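Local coordinates for histidine acid phosphatase (PDB 6RXD), which is a phytase of the multiple inositol polyphosphate phosphatase type that probably hydrolyses phosphate groups from inositol polyphosphates and from 2,3-bisphosphoglycerate, at residues A134-G139 / P185-F190; S138-A143 / F397-T402; S167-P172 / D180-P185; H191-P196 / K206-A211. All coordinates share one frame; numbering follows the deposited sequence.

From the N terminus, strand 132-137 and the turn after it open two loops from one place: contacts 1 and 2 share Ser138 and Gly139. Beyond helix 141-157, contact 3 closes the smallest of these loops by setting 167-172 against strand 181-183. It lies wholly within the loop of contact 1, which shuts directly afterwards as helix 185-188 meets the end of strand 132-137. Contact 4 follows in series, joining the chain after that short helix to helix 206-220. Contact 2 spans contacts 3 and 4, returning from 397-402 to tie strand 391-398 and the start of helix 400-410 to the turn before helix 141-157.

Contact 1 (A134-G139 / P185-F190); sequences AYQSSG and PDTLYF
Ser138 and Pro185 bring the two backbones nearest, CA to CA 4.7 Å, where strand 132-137 runs out into a turn and the short helix 185-188 begins. Within that turn Ser137 OG accepts from Gly139 N at 2.9 Å, an ST turn, and also bonds Thr144 of the following helix. Gly139 has a positive phi of 105°, a conformation that calls for glycine.

Leu188 carries most of the apolar contact. A chi1 of -55° sets its CG anti to the carbonyl carbon and toward Gln136, and from there branch CD1 rests on the strand backbone, 3.5 Å from Ser137 C, while also touching Gln136 CB. The helix lies just past strand 181-183, which pairs in parallel with strand 132-137; helix 141-157 links these two strands in a beta-alpha-beta crossover, and helix 185-188 packs at the end where both strands leave the sheet.

Ser138 meets the helix end through CB, 3.5 Å from Leu188 O and 3.9 Å from Tyr189 CD2, with its hydroxyl used instead by His399. Pro185 CB approaches Ser138 O at 3.9 Å. Gln136 reaches out with an extended chain, and a water spans the remaining distance to Thr187: it donates to Gln136 OE1 (2.6 Å) and accepts from Thr187 OG1 (2.8 Å).

Contact 2 (S138-A143 / F397-T402); sequences SGEARA and FAHAET
This is a buried contact, part hydrogen-bonded and part van der Waals, of Ser138, Glu140 and Ala143 with Phe397 and His399, placed where the neighbouring parallel strands 132-137 and 391-398 end and helices 141-157 and 400-410 begin. Ser138 N donates to Phe397 O at 3.3 Å, carrying the strand pairing one residue past the end of strand 132-137.

The side chain of Ser138 places OG between its own N and carbonyl carbon (chi1 61°), where it forms a 2.7 Å hydrogen bond with His399 NE2; either atom could be the donor. The same OG accepts from Glu140 N at 3.1 Å, an ST turn that fixes the hydroxyl. Glu140 borders the edge of the imidazole: CB lies in the ring plane, and OE1 approaches His399 CE1 to 3.4 Å, the carboxylate turned 67° from the ring. The chain bends at chi2, turning CD back toward the helix start, and OE1 accepts from Ala143 N at 2.9 Å, capping helix 141-157. An alanine at Glu140 would probably leave Ala143 N without its capping acceptor and the CE1 edge of His399 bordered by CB alone of this side chain.

On the strand side, Ala143 O touches Phe397 CB (3.4 Å). Tyr189 meets the imidazole edge-to-face. Residues 399-401 spell His-Ala-Glu, the motif of MINPP-type histidine phosphatases, and its place at the strand ends is consistent with the active site of that fold.

Contact 3 (S167-P172 / D180-P185); sequences SAPTNP and DFQKNP
Hydrogen bonds of two kinds join Asn171 to strand 181-183, one to the backbone and one to a side chain. In the backbone, Lys183 N donates to Asn171 O at 3.0 Å and is almost straight (174°). With a backbone bond between Phe181 and Ala173, it makes Pro172 and Gln182 a single beta bridge; within it Pro172 CA forms a CA-H...O contact of 3.2 Å with Phe181 O.

The side-chain bonds converge on Gln182. With CG anti to its N (chi1 171°) and the chain bent at chi2, OE1 accepts from Asn171 N at 2.9 Å and weakly from Thr170 N, while NE2 donates weakly to Thr170 OG1. The side chain thus fastens the loop at 170-171. An alanine at Gln182 would probably leave the N-H of Asn171 without this acceptor and the loop freer to shift.

Van der Waals contacts surround these bonds. Pro169 CG lies 3.4 Å from Asp180 O, and Lys183 CE passes the amide of Asn171, 3.6 Å from ND2, on its way to a salt bridge of NZ with Asp197.

A water bridge adds to them, accepting from Asn171 ND2 and donating to Lys183 O (2.7 Å).

Here the loop after helix 141-157 lies against a strand of the central sheet and holds one ligand of a zinc site: Asp180 and Glu151 have been seen to bind zinc in this protein, though no metal is bound to this chain there.

Contact 4 (H191-P196 / K206-A211); sequences HKVQNP and KAYDIA
Val193 and Tyr208 each hold a branch anti to the backbone N, Val193 its CG1 (chi1 166°) and Tyr208 its CG (chi1 178°), and this brings the valine fork against the CD1 and CE1 atoms of the tyrosine ring. CG1 of Val193 lies 3.7 Å from Tyr208 CE1, and the second methyl, CG2, is 3.9 Å from that same CE1; CD1 is touched by both methyls as well. The approach to the ring is oblique.

One helical turn on, Ala211 turns its methyl to the loop. Its CB sits 3.4 Å from Lys192 C and 3.6 Å from Val193 N, so it presses on the peptide between these residues, and it also meets Val193 CG2 at 4.0 Å. With only a methyl in the way, the backbones come together here, Lys192 CA to Ala211 CA 4.8 Å. Lys192 and His191 start their own side chains away from 206-211.

The first turns of helix 206-220 are thus laid along the chain leaving helix 185-188. His191 O bonds Gln215 NE2 further along the helix, while Lys201 NZ braces the loop itself through Lys192 O and Asn195 OD1.

Between the two segments the fit is van der Waals, made by methyls, ring carbons and a peptide group, so within them it probably depends on shape and closeness, the directed tie to the helix coming from His191 O to Gln215.

Contact 1 (A134-G139 / P185-F190)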
loop_
_atom_site.group_PDB
_atom_site.type_symbol
_atom_site.label_atom_id
_atom_site.label_comp_id
_atom_site.label_asym_id
_atom_site.label_seq_id
_atom_site.Cartn_x
_atom_site.Cartn_y
_atom_site.Cartn_z
ATOM N N ALA A 134 0.211 9.023 19.951
ATOM C CA ALA A 134 1.217 9.555 19.023
ATOM C C ALA A 134 0.830 9.239 17.594
ATOM O O ALA A 134 0.632 8.076 17.255
ATOM C CB ALA A 134 2.598 8.981 19.336
ATOM N N TYR A 135 0.709 10.274 16.765
ATOM C CA TYR A 135 0.460 10.097 15.338
ATOM C C TYR A 135 1.764 10.305 14.592
ATOM O O TYR A 135 2.493 11.257 14.870
ATOM C CB TYR A 135 -0.570 11.124 14.849
ATOM C CG TYR A 135 -1.999 10.810 15.228
ATOM C CD1 TYR A 135 -2.721 9.853 14.527
ATOM C CD2 TYR A 135 -2.632 11.480 16.270
ATOM C CE1 TYR A 135 -4.028 9.562 14.855
ATOM C CE2 TYR A 135 -3.952 11.188 16.611
ATOM C CZ TYR A 135 -4.635 10.230 15.892
ATOM O OH TYR A 135 -5.939 9.924 16.203
ATOM N N GLN A 136 2.072 9.416 13.654
ATOM C CA GLN A 136 3.309 9.539 12.892
ATOM C C GLN A 136 3.062 9.310 11.421
ATOM O O GLN A 136 2.189 8.531 11.052
ATOM C CB GLN A 136 4.347 8.519 13.369
ATOM C CG GLN A 136 4.740 8.686 14.827
ATOM C CD GLN A 136 5.801 7.688 15.265
ATOM O OE1 GLN A 136 6.234 6.833 14.488
ATOM N NE2 GLN A 136 6.216 7.793 16.519
ATOM N N SER A 137 3.836 9.996 10.585
ATOM C CA SER A 137 3.851 9.685 9.159
ATOM C C SER A 137 5.270 9.746 8.601
ATOM O O SER A 137 6.193 10.170 9.283
ATOM C CB SER A 137 2.912 10.609 8.384
ATOM O OG SER A 137 3.620 11.683 7.814
ATOM N N SER A 138 5.438 9.288 7.363
ATOM C CA SER A 138 6.725 9.346 6.696
ATOM C C SER A 138 7.103 10.793 6.410
ATOM O O SER A 138 8.278 11.104 6.196
ATOM C CB SER A 138 6.642 8.592 5.376
ATOM O OG SER A 138 5.675 9.199 4.540
ATOM N N GLY A 139 6.104 11.673 6.374
ATOM C CA GLY A 139 6.337 13.063 6.002
ATOM C C GLY A 139 5.836 13.321 4.595
ATOM O O GLY A 139 5.830 14.461 4.112
ATOM N N PRO A 185 10.804 9.181 9.205
ATOM C CA PRO A 185 11.131 8.454 7.978
ATOM C C PRO A 185 12.110 7.298 8.208
ATOM O O PRO A 185 12.316 6.514 7.281
ATOM C CB PRO A 185 11.763 9.542 7.096
ATOM C CG PRO A 185 12.306 10.538 8.059
ATOM C CD PRO A 185 11.323 10.560 9.189
ATOM N N ASP A 186 12.693 7.178 9.402
ATOM C CA ASP A 186 13.556 6.036 9.680
ATOM C C ASP A 186 12.730 4.771 9.836
ATOM O O ASP A 186 13.189 3.675 9.527
ATOM C CB ASP A 186 14.384 6.252 10.949
ATOM C CG ASP A 186 15.424 7.340 10.787
ATOM O OD1 ASP A 186 15.637 7.790 9.643
ATOM O OD2 ASP A 186 16.036 7.730 11.808
ATOM N N THR A 187 11.503 4.922 10.309
ATOM C CA THR A 187 10.651 3.743 10.468
ATOM C C THR A 187 9.564 3.659 9.407
ATOM O O THR A 187 8.980 2.601 9.215
ATOM C CB THR A 187 9.975 3.693 11.848
ATOM O OG1 THR A 187 9.082 4.800 11.977
ATOM C CG2 THR A 187 11.009 3.730 12.978
ATOM N N LEU A 188 9.286 4.768 8.726
ATOM C CA LEU A 188 8.199 4.792 7.759
ATOM C C LEU A 188 8.635 5.160 6.338
ATOM O O LEU A 188 7.801 5.290 5.443
ATOM C CB LEU A 188 7.092 5.741 8.231
ATOM C CG LEU A 188 6.546 5.451 9.640
ATOM C CD1 LEU A 188 5.593 6.558 10.086
ATOM C CD2 LEU A 188 5.831 4.103 9.677
ATOM N N TYR A 189 9.936 5.322 6.137
ATOM C CA TYR A 189 10.474 5.548 4.797
ATOM C C TYR A 189 11.901 5.013 4.757
ATOM O O TYR A 189 12.819 5.678 4.275
ATOM C CB TYR A 189 10.444 7.039 4.458
ATOM C CG TYR A 189 10.156 7.360 3.005
ATOM C CD1 TYR A 189 11.177 7.763 2.142
ATOM C CD2 TYR A 189 8.864 7.289 2.501
ATOM C CE1 TYR A 189 10.909 8.077 0.820
ATOM C CE2 TYR A 189 8.585 7.602 1.174
ATOM C CZ TYR A 189 9.613 8.001 0.347
ATOM O OH TYR A 189 9.342 8.303 -0.965
ATOM N N PHE A 190 12.074 3.793 5.265
ATOM C CA PHE A 190 13.399 3.200 5.436
ATOM C C PHE A 190 14.020 2.731 4.131
ATOM O O PHE A 190 15.180 2.313 4.108
ATOM C CB PHE A 190 13.339 2.025 6.433
ATOM C CG PHE A 190 12.144 1.120 6.246
ATOM C CD1 PHE A 190 12.043 0.279 5.131
ATOM C CD2 PHE A 190 11.128 1.107 7.187
ATOM C CE1 PHE A 190 10.927 -0.550 4.958
ATOM C CE2 PHE A 190 10.013 0.285 7.020
ATOM C CZ PHE A 190 9.918 -0.545 5.906
HETATM O O HOH W 1 7.523 4.551 14.250
#

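Contact 2 (S138-A143 / F397-T402)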
loop_
_atom_site.group_PDB
_atom_site.type_symbol
_atom_site.label_atom_id
_atom_site.label_comp_id
_atom_site.label_asym_id
_atom_site.label_seq_id
_atom_site.Cartn_x
_atom_site.Cartn_y
_atom_site.Cartn_z
ATOM N N SER A 138 5.438 9.288 7.363
ATOM C CA SER A 138 6.725 9.346 6.696
ATOM C C SER A 138 7.103 10.793 6.410
ATOM O O SER A 138 8.278 11.104 6.196
ATOM C CB SER A 138 6.642 8.592 5.376
ATOM O OG SER A 138 5.675 9.199 4.540
ATOM N N GLY A 139 6.104 11.673 6.374
ATOM C CA GLY A 139 6.337 13.063 6.002
ATOM C C GLY A 139 5.836 13.321 4.595
ATOM O O GLY A 139 5.830 14.461 4.112
ATOM N N GLU A 140 5.422 12.256 3.921
ATOM C CA GLU A 140 4.872 12.397 2.576
ATOM C C GLU A 140 3.411 12.833 2.706
ATOM O O GLU A 140 2.683 12.320 3.549
ATOM C CB GLU A 140 5.005 11.072 1.815
ATOM C CG GLU A 140 4.715 11.152 0.319
ATOM C CD GLU A 140 3.245 11.038 0.015
ATOM O OE1 GLU A 140 2.542 10.328 0.763
ATOM O OE2 GLU A 140 2.789 11.649 -0.973
ATOM N N ALA A 141 2.986 13.778 1.875
ATOM C CA ALA A 141 1.692 14.428 2.067
ATOM C C ALA A 141 0.481 13.498 2.034
ATOM O O ALA A 141 -0.435 13.656 2.835
ATOM C CB ALA A 141 1.520 15.582 1.076
ATOM N N ARG A 142 0.457 12.538 1.110
ATOM C CA ARG A 142 -0.683 11.621 1.037
ATOM C C ARG A 142 -0.746 10.678 2.241
ATOM O O ARG A 142 -1.833 10.297 2.675
ATOM C CB ARG A 142 -0.677 10.830 -0.271
ATOM C CG ARG A 142 -1.497 11.468 -1.400
ATOM C CD ARG A 142 -0.858 12.722 -1.976
ATOM N NE ARG A 142 -1.261 13.940 -1.278
ATOM C CZ ARG A 142 -0.769 15.147 -1.543
ATOM N NH1 ARG A 142 -1.185 16.206 -0.861
ATOM N NH2 ARG A 142 0.146 15.293 -2.490
ATOM N N ALA A 143 0.410 10.310 2.784
ATOM C CA ALA A 143 0.422 9.487 3.995
ATOM C C ALA A 143 -0.096 10.299 5.185
ATOM O O ALA A 143 -0.882 9.811 5.997
ATOM C CB ALA A 143 1.826 8.932 4.277
ATOM N N PHE A 397 1.523 6.100 9.569
ATOM C CA PHE A 397 0.984 6.166 8.208
ATOM C C PHE A 397 2.104 6.259 7.195
ATOM O O PHE A 397 2.990 7.099 7.316
ATOM C CB PHE A 397 0.016 7.349 8.088
ATOM C CG PHE A 397 -1.137 7.229 9.027
ATOM C CD1 PHE A 397 -2.305 6.603 8.627
ATOM C CD2 PHE A 397 -1.005 7.631 10.358
ATOM C CE1 PHE A 397 -3.353 6.428 9.508
ATOM C CE2 PHE A 397 -2.046 7.458 11.251
ATOM C CZ PHE A 397 -3.220 6.855 10.835
ATOM N N ALA A 398 2.077 5.367 6.206
ATOM C CA ALA A 398 3.219 5.203 5.321
ATOM C C ALA A 398 2.801 4.674 3.951
ATOM O O ALA A 398 1.812 5.129 3.387
ATOM C CB ALA A 398 4.275 4.291 5.981
ATOM N N HIS A 399 3.539 3.697 3.432
ATOM C CA HIS A 399 3.488 3.372 2.003
ATOM C C HIS A 399 3.513 1.888 1.689
ATOM O O HIS A 399 3.829 1.062 2.546
ATOM C CB HIS A 399 4.683 4.043 1.318
ATOM C CG HIS A 399 4.808 5.488 1.659
ATOM N ND1 HIS A 399 4.232 6.479 0.897
ATOM C CD2 HIS A 399 5.383 6.105 2.720
ATOM C CE1 HIS A 399 4.459 7.652 1.468
ATOM N NE2 HIS A 399 5.154 7.451 2.573
ATOM N N ALA A 400 3.214 1.541 0.441
ATOM C CA ALA A 400 3.364 0.153 0.015
ATOM C C ALA A 400 4.805 -0.290 0.182
ATOM O O ALA A 400 5.080 -1.456 0.483
ATOM C CB ALA A 400 2.929 -0.009 -1.429
ATOM N N GLU A 401 5.729 0.648 -0.019
ATOM C CA GLU A 401 7.149 0.362 0.130
ATOM C C GLU A 401 7.520 0.098 1.581
ATOM O O GLU A 401 8.617 -0.392 1.867
ATOM C CB GLU A 401 7.987 1.528 -0.417
ATOM C CG GLU A 401 8.009 1.628 -1.947
ATOM C CD GLU A 401 6.711 2.166 -2.551
ATOM O OE1 GLU A 401 6.516 1.977 -3.767
ATOM O OE2 GLU A 401 5.891 2.786 -1.833
ATOM N N THR A 402 6.618 0.455 2.491
ATOM C CA THR A 402 6.784 0.148 3.911
ATOM C C THR A 402 6.139 -1.191 4.226
ATOM O O THR A 402 6.724 -2.034 4.905
ATOM C CB THR A 402 6.145 1.258 4.766
ATOM O OG1 THR A 402 6.508 2.529 4.215
ATOM C CG2 THR A 402 6.617 1.198 6.208
#

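Contact 3 (S167-P172 / D180-P185)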
loop_
_atom_site.group_PDB
_atom_site.type_symbol
_atom_site.label_atom_id
_atom_site.label_comp_id
_atom_site.label_asym_id
_atom_site.label_seq_id
_atom_site.Cartn_x
_atom_site.Cartn_y
_atom_site.Cartn_z
ATOM N N SER A 167 -0.048 13.556 21.583
ATOM C CA SER A 167 1.332 13.989 21.796
ATOM C C SER A 167 1.707 15.057 20.770
ATOM O O SER A 167 1.499 14.874 19.568
ATOM C CB SER A 167 2.298 12.809 21.686
ATOM O OG SER A 167 1.993 11.812 22.635
ATOM N N ALA A 168 2.258 16.169 21.240
ATOM C CA ALA A 168 2.727 17.216 20.337
ATOM C C ALA A 168 4.008 16.747 19.660
ATOM O O ALA A 168 4.950 16.325 20.339
ATOM C CB ALA A 168 2.976 18.508 21.109
ATOM N N PRO A 169 4.051 16.803 18.316
ATOM C CA PRO A 169 5.279 16.385 17.627
ATOM C C PRO A 169 6.455 17.312 17.898
ATOM O O PRO A 169 6.257 18.517 18.076
ATOM C CB PRO A 169 4.895 16.472 16.143
ATOM C CG PRO A 169 3.406 16.299 16.135
ATOM C CD PRO A 169 2.941 17.024 17.371
ATOM N N THR A 170 7.660 16.748 17.933
ATOM C CA THR A 170 8.875 17.556 17.976
ATOM C C THR A 170 9.260 17.979 16.564
ATOM O O THR A 170 9.940 18.985 16.375
ATOM C CB THR A 170 10.051 16.801 18.628
ATOM O OG1 THR A 170 10.197 15.508 18.027
ATOM C CG2 THR A 170 9.827 16.639 20.126
ATOM N N ASN A 171 8.821 17.200 15.577
ATOM C CA ASN A 171 9.042 17.525 14.169
ATOM C C ASN A 171 7.777 17.278 13.342
ATOM O O ASN A 171 7.649 16.240 12.683
ATOM C CB ASN A 171 10.206 16.691 13.619
ATOM C CG ASN A 171 10.724 17.212 12.287
ATOM O OD1 ASN A 171 10.489 18.362 11.920
ATOM N ND2 ASN A 171 11.445 16.365 11.566
ATOM N N PRO A 172 6.836 18.238 13.369
ATOM C CA PRO A 172 5.529 18.029 12.740
ATOM C C PRO A 172 5.569 17.994 11.214
ATOM O O PRO A 172 6.384 18.684 10.590
ATOM C CB PRO A 172 4.719 19.245 13.201
ATOM C CG PRO A 172 5.746 20.293 13.524
ATOM C CD PRO A 172 6.909 19.530 14.082
ATOM N N ASP A 180 -0.453 17.397 14.028
ATOM C CA ASP A 180 -0.383 16.359 15.048
ATOM C C ASP A 180 0.544 15.214 14.672
ATOM O O ASP A 180 0.777 14.310 15.479
ATOM C CB ASP A 180 -1.782 15.817 15.368
ATOM C CG ASP A 180 -2.653 16.831 16.075
ATOM O OD1 ASP A 180 -2.112 17.807 16.635
ATOM O OD2 ASP A 180 -3.884 16.647 16.084
ATOM N N PHE A 181 1.080 15.259 13.456
ATOM C CA PHE A 181 1.857 14.142 12.924
ATOM C C PHE A 181 3.364 14.319 13.015
ATOM O O PHE A 181 3.927 15.232 12.420
ATOM C CB PHE A 181 1.417 13.851 11.484
ATOM C CG PHE A 181 0.064 13.224 11.412
ATOM C CD1 PHE A 181 -0.062 11.847 11.333
ATOM C CD2 PHE A 181 -1.079 13.998 11.520
ATOM C CE1 PHE A 181 -1.310 11.249 11.313
ATOM C CE2 PHE A 181 -2.334 13.407 11.502
ATOM C CZ PHE A 181 -2.443 12.029 11.410
ATOM N N GLN A 182 4.002 13.438 13.780
ATOM C CA GLN A 182 5.454 13.414 13.904
ATOM C C GLN A 182 6.074 12.721 12.692
ATOM O O GLN A 182 5.709 11.602 12.363
ATOM C CB GLN A 182 5.836 12.645 15.164
ATOM C CG GLN A 182 7.319 12.352 15.303
ATOM C CD GLN A 182 8.116 13.569 15.700
ATOM O OE1 GLN A 182 7.556 14.631 15.963
ATOM N NE2 GLN A 182 9.438 13.426 15.736
ATOM N N LYS A 183 7.017 13.381 12.032
ATOM C CA LYS A 183 7.701 12.757 10.903
ATOM C C LYS A 183 8.712 11.729 11.408
ATOM O O LYS A 183 9.546 12.033 12.272
ATOM C CB LYS A 183 8.379 13.831 10.043
ATOM C CG LYS A 183 7.387 14.711 9.293
ATOM C CD LYS A 183 8.085 15.678 8.334
ATOM C CE LYS A 183 8.855 16.761 9.079
ATOM N NZ LYS A 183 9.307 17.829 8.131
ATOM N N ASN A 184 8.611 10.500 10.905
ATOM C CA ASN A 184 9.551 9.444 11.283
ATOM C C ASN A 184 9.959 8.613 10.072
ATOM O O ASN A 184 9.537 7.465 9.922
ATOM C CB ASN A 184 8.942 8.533 12.358
ATOM C CG ASN A 184 9.986 7.721 13.094
ATOM O OD1 ASN A 184 11.117 7.560 12.621
ATOM N ND2 ASN A 184 9.614 7.197 14.256
ATOM N N PRO A 185 10.804 9.181 9.205
ATOM C CA PRO A 185 11.131 8.454 7.978
ATOM C C PRO A 185 12.110 7.298 8.208
ATOM O O PRO A 185 12.316 6.514 7.281
ATOM C CB PRO A 185 11.763 9.542 7.096
ATOM C CG PRO A 185 12.306 10.538 8.059
ATOM C CD PRO A 185 11.323 10.560 9.189
HETATM O O HOH W 2 1.623 12.991 17.650
HETATM O O HOH W 3 11.727 13.656 12.578
#

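Contact 4 (H191-P196 / K206-A211)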
loop_
_atom_site.group_PDB
_atom_site.type_symbol
_atom_site.label_atom_id
_atom_site.label_comp_id
_atom_site.label_asym_id
_atom_site.label_seq_id
_atom_site.Cartn_x
_atom_site.Cartn_y
_atom_site.Cartn_z
ATOM N N HIS A 191 13.259 2.810 3.044
ATOM C CA HIS A 191 13.677 2.223 1.774
ATOM C C HIS A 191 14.475 3.205 0.915
ATOM O O HIS A 191 15.020 2.830 -0.119
ATOM C CB HIS A 191 12.458 1.690 1.009
ATOM C CG HIS A 191 11.439 2.745 0.698
ATOM N ND1 HIS A 191 10.665 3.341 1.668
ATOM C CD2 HIS A 191 11.102 3.328 -0.476
ATOM C CE1 HIS A 191 9.874 4.242 1.097
ATOM N NE2 HIS A 191 10.124 4.254 -0.199
ATOM N N LYS A 192 14.550 4.460 1.350
ATOM C CA LYS A 192 15.262 5.487 0.572
ATOM C C LYS A 192 16.083 6.391 1.448
ATOM O O LYS A 192 15.724 6.652 2.593
ATOM C CB LYS A 192 14.278 6.348 -0.221
ATOM C CG LYS A 192 13.799 5.703 -1.498
ATOM C CD LYS A 192 12.847 6.609 -2.248
ATOM C CE LYS A 192 12.393 5.959 -3.544
ATOM N NZ LYS A 192 11.165 6.610 -4.080
ATOM N N VAL A 193 17.182 6.895 0.894
ATOM C CA VAL A 193 18.010 7.848 1.615
ATOM C C VAL A 193 17.308 9.198 1.692
ATOM O O VAL A 193 17.340 9.874 2.725
ATOM C CB VAL A 193 19.398 7.985 0.959
ATOM C CG1 VAL A 193 20.144 9.217 1.491
ATOM C CG2 VAL A 193 20.219 6.721 1.195
ATOM N N GLN A 194 16.657 9.577 0.597
ATOM C CA GLN A 194 15.948 10.847 0.527
ATOM C C GLN A 194 14.588 10.764 1.210
ATOM O O GLN A 194 13.717 10.005 0.777
ATOM C CB GLN A 194 15.756 11.274 -0.933
ATOM C CG GLN A 194 17.050 11.483 -1.707
ATOM C CD GLN A 194 17.812 10.197 -1.967
ATOM O OE1 GLN A 194 17.216 9.129 -2.142
ATOM N NE2 GLN A 194 19.143 10.290 -1.980
ATOM N N ASN A 195 14.410 11.555 2.268
ATOM C CA ASN A 195 13.146 11.620 2.989
ATOM C C ASN A 195 12.130 12.468 2.242
ATOM O O ASN A 195 12.506 13.388 1.512
ATOM C CB ASN A 195 13.372 12.194 4.394
ATOM C CG ASN A 195 14.280 11.329 5.230
ATOM O OD1 ASN A 195 14.257 10.105 5.113
ATOM N ND2 ASN A 195 15.090 11.956 6.084
ATOM N N PRO A 196 10.835 12.168 2.414
ATOM C CA PRO A 196 9.787 12.918 1.706
ATOM C C PRO A 196 9.786 14.424 2.001
ATOM O O PRO A 196 9.362 15.199 1.143
ATOM C CB PRO A 196 8.491 12.295 2.234
ATOM C CG PRO A 196 8.875 10.935 2.722
ATOM C CD PRO A 196 10.301 11.009 3.158
ATOM N N LYS A 206 22.745 4.121 10.982
ATOM C CA LYS A 206 22.124 2.870 10.574
ATOM C C LYS A 206 21.065 3.104 9.502
ATOM O O LYS A 206 21.002 2.373 8.516
ATOM C CB LYS A 206 21.512 2.161 11.780
ATOM C CG LYS A 206 20.878 0.838 11.437
ATOM C CD LYS A 206 21.004 -0.139 12.587
ATOM C CE LYS A 206 20.615 -1.528 12.143
ATOM N NZ LYS A 206 21.243 -1.864 10.833
ATOM N N ALA A 207 20.243 4.132 9.688
ATOM C CA ALA A 207 19.161 4.394 8.741
ATOM C C ALA A 207 19.702 4.623 7.329
ATOM O O ALA A 207 19.147 4.112 6.354
ATOM C CB ALA A 207 18.313 5.573 9.194
ATOM N N TYR A 208 20.797 5.371 7.220
ATOM C CA TYR A 208 21.383 5.642 5.913
ATOM C C TYR A 208 21.846 4.359 5.232
ATOM O O TYR A 208 21.563 4.141 4.052
ATOM C CB TYR A 208 22.557 6.615 6.048
ATOM C CG TYR A 208 23.245 6.909 4.729
ATOM C CD1 TYR A 208 22.821 7.957 3.927
ATOM C CD2 TYR A 208 24.312 6.141 4.291
ATOM C CE1 TYR A 208 23.442 8.234 2.720
ATOM C CE2 TYR A 208 24.939 6.408 3.079
ATOM C CZ TYR A 208 24.502 7.457 2.307
ATOM O OH TYR A 208 25.128 7.725 1.106
ATOM N N ASP A 209 22.570 3.516 5.969
ATOM C CA ASP A 209 23.126 2.300 5.388
ATOM C C ASP A 209 22.029 1.337 4.957
ATOM O O ASP A 209 22.126 0.702 3.910
ATOM C CB ASP A 209 24.083 1.614 6.368
ATOM C CG ASP A 209 25.461 2.268 6.389
ATOM O OD1 ASP A 209 25.853 2.882 5.371
ATOM O OD2 ASP A 209 26.148 2.174 7.427
ATOM N N ILE A 210 20.984 1.231 5.770
ATOM C CA ILE A 210 19.861 0.358 5.435
ATOM C C ILE A 210 19.263 0.743 4.090
ATOM O O ILE A 210 19.079 -0.102 3.218
ATOM C CB ILE A 210 18.778 0.408 6.523
ATOM C CG1 ILE A 210 19.270 -0.322 7.778
ATOM C CG2 ILE A 210 17.465 -0.219 6.026
ATOM C CD1 ILE A 210 18.370 -0.163 8.971
ATOM N N ALA A 211 18.992 2.031 3.909
ATOM C CA ALA A 211 18.384 2.516 2.680
ATOM C C ALA A 211 19.348 2.451 1.504
ATOM O O ALA A 211 18.980 2.016 0.416
ATOM C CB ALA A 211 17.886 3.931 2.866
#